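Local coordinates for protein pyruvate dehydrogenase complex, dihydrolipoamide acetyltransferase E2 component (Thermus thermophilus, PDB 2EQ9) that is the peripheral subunit-binding domain of a pyruvate dehydrogenase E2 acetyltransferase and, as in its relatives, probably tethers E3 dihydrolipoamide dehydrogenase to the complex, at residues 2-7 and 27-32. Sequence-based numbering, arbitrary orientation.
Sequences LAVPAA and LGRVRV
A3 and V30 meet through their beta carbons, A3 CB lying 3.8 Å from V30 CB, and both also pack on I18. A chi1 of -175° sets V30 CG1 on the far side from the backbone N, facing A7 CB, while V30 CG2 lies beside L2 O. The small alanines let the two backbones come close, and branched V30 packs between them and V35 of helix 32-39, which also touches A7. Farther along, A6 CB presses tightly on V32 CG2, 3.4 Å away, where the first turns of the two helices meet.

A single beta bridge joins A3 to V30. V30 N donates to L2 O over 2.9 Å, nearly straight at 169° and in the carbonyl plane; the return bond from V4 N to V30 O, 3.3 Å, is weak. R29 CA adds a CA-H...O contact to L2 O, giving that oxygen a second neighbour.

Toward the edge, L2 CD1 lies loosely over one face of the R29 guanidinium, toward its rim, and the V4 side chain crosses that of R31 at about a right angle, with V4 CG1 4.0 Å from R31 NH2. The long arginines reach onward: R29 NE and NH2 are hydrogen-bonded to the backbone of one neighbouring protein chain, R31 NH2 to that of another. Apolar packing and the bridge thus hold the segments together, whereas the arginine ends find polar partners on other chains, consistent with an E3-binding domain.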
loop_
_atom_site.group_PDB
_atom_site.type_symbol
_atom_site.label_atom_id
_atom_site.label_comp_id
_atom_site.label_asym_id
_atom_site.label_seq_id
_atom_site.Cartn_x
_atom_site.Cartn_y
_atom_site.Cartn_z
ATOM N N LEU C 2 -0.843 26.872 -2.923
ATOM C CA LEU C 2 -1.137 25.452 -3.028
ATOM C C LEU C 2 -2.118 25.194 -4.169
ATOM O O LEU C 2 -3.273 25.624 -4.125
ATOM C CB LEU C 2 -1.683 24.910 -1.696
ATOM C CG LEU C 2 -2.824 25.593 -0.935
ATOM C CD1 LEU C 2 -3.170 24.751 0.285
ATOM C CD2 LEU C 2 -2.423 26.997 -0.507
ATOM N N ALA C 3 -1.634 24.504 -5.198
ATOM C CA ALA C 3 -2.440 24.182 -6.369
ATOM C C ALA C 3 -2.346 22.695 -6.729
ATOM O O ALA C 3 -1.248 22.148 -6.895
ATOM C CB ALA C 3 -1.991 25.029 -7.545
ATOM N N VAL C 4 -3.503 22.046 -6.840
ATOM C CA VAL C 4 -3.542 20.632 -7.186
ATOM C C VAL C 4 -2.911 20.492 -8.566
ATOM O O VAL C 4 -2.941 21.430 -9.359
ATOM C CB VAL C 4 -4.989 20.099 -7.212
ATOM C CG1 VAL C 4 -5.690 20.474 -5.916
ATOM C CG2 VAL C 4 -5.745 20.661 -8.418
ATOM N N PRO C 5 -2.312 19.329 -8.859
ATOM C CA PRO C 5 -1.668 19.091 -10.156
ATOM C C PRO C 5 -2.548 19.433 -11.372
ATOM O O PRO C 5 -2.083 20.054 -12.325
ATOM C CB PRO C 5 -1.320 17.603 -10.103
ATOM C CG PRO C 5 -1.142 17.339 -8.630
ATOM C CD PRO C 5 -2.287 18.113 -8.027
ATOM N N ALA C 6 -3.813 19.025 -11.342
ATOM C CA ALA C 6 -4.712 19.301 -12.461
ATOM C C ALA C 6 -4.787 20.798 -12.775
ATOM O O ALA C 6 -4.818 21.194 -13.942
ATOM C CB ALA C 6 -6.112 18.756 -12.161
ATOM N N ALA C 7 -4.820 21.623 -11.734
ATOM C CA ALA C 7 -4.883 23.068 -11.921
ATOM C C ALA C 7 -3.567 23.626 -12.471
ATOM O O ALA C 7 -3.575 24.481 -13.362
ATOM C CB ALA C 7 -5.242 23.753 -10.596
ATOM N N LEU C 27 -8.756 28.252 2.538
ATOM C CA LEU C 27 -7.584 29.109 2.461
ATOM C C LEU C 27 -6.696 28.951 1.223
ATOM O O LEU C 27 -5.568 28.464 1.305
ATOM C CB LEU C 27 -6.739 28.973 3.735
ATOM C CG LEU C 27 -6.183 30.296 4.292
ATOM C CD1 LEU C 27 -5.156 30.891 3.331
ATOM C CD2 LEU C 27 -7.333 31.280 4.522
ATOM N N GLY C 28 -7.238 29.356 0.077
ATOM C CA GLY C 28 -6.494 29.362 -1.173
ATOM C C GLY C 28 -6.173 28.173 -2.060
ATOM O O GLY C 28 -5.528 28.370 -3.090
ATOM N N ARG C 29 -6.588 26.960 -1.719
ATOM C CA ARG C 29 -6.258 25.835 -2.590
ATOM C C ARG C 29 -6.825 26.086 -3.986
ATOM O O ARG C 29 -8.032 26.239 -4.158
ATOM C CB ARG C 29 -6.809 24.521 -2.028
ATOM C CG ARG C 29 -6.380 23.297 -2.831
ATOM C CD ARG C 29 -6.907 21.984 -2.254
ATOM N NE ARG C 29 -6.231 21.583 -1.022
ATOM C CZ ARG C 29 -6.646 21.892 0.202
ATOM N NH1 ARG C 29 -7.747 22.612 0.375
ATOM N NH2 ARG C 29 -5.964 21.469 1.259
ATOM N N VAL C 30 -5.945 26.145 -4.979
ATOM C CA VAL C 30 -6.367 26.384 -6.356
ATOM C C VAL C 30 -6.840 25.103 -7.041
ATOM O O VAL C 30 -6.121 24.100 -7.078
ATOM C CB VAL C 30 -5.220 26.994 -7.177
ATOM C CG1 VAL C 30 -5.709 27.357 -8.567
ATOM C CG2 VAL C 30 -4.663 28.219 -6.455
ATOM N N ARG C 31 -8.056 25.146 -7.581
ATOM C CA ARG C 31 -8.647 24.006 -8.275
ATOM C C ARG C 31 -8.771 24.314 -9.757
ATOM O O ARG C 31 -8.676 25.470 -10.161
ATOM C CB ARG C 31 -10.043 23.714 -7.726
ATOM C CG ARG C 31 -10.090 23.412 -6.251
ATOM C CD ARG C 31 -9.497 22.054 -5.945
ATOM N NE ARG C 31 -9.713 21.705 -4.546
ATOM C CZ ARG C 31 -9.647 20.469 -4.059
ATOM N NH1 ARG C 31 -9.859 20.258 -2.764
ATOM N NH2 ARG C 31 -9.377 19.447 -4.860
ATOM N N VAL C 32 -8.988 23.276 -10.559
ATOM C CA VAL C 32 -9.153 23.436 -12.003
ATOM C C VAL C 32 -10.232 24.477 -12.300
ATOM O O VAL C 32 -10.123 25.245 -13.255
ATOM C CB VAL C 32 -9.553 22.096 -12.671
ATOM C CG1 VAL C 32 -10.109 22.342 -14.073
ATOM C CG2 VAL C 32 -8.345 21.185 -12.754
#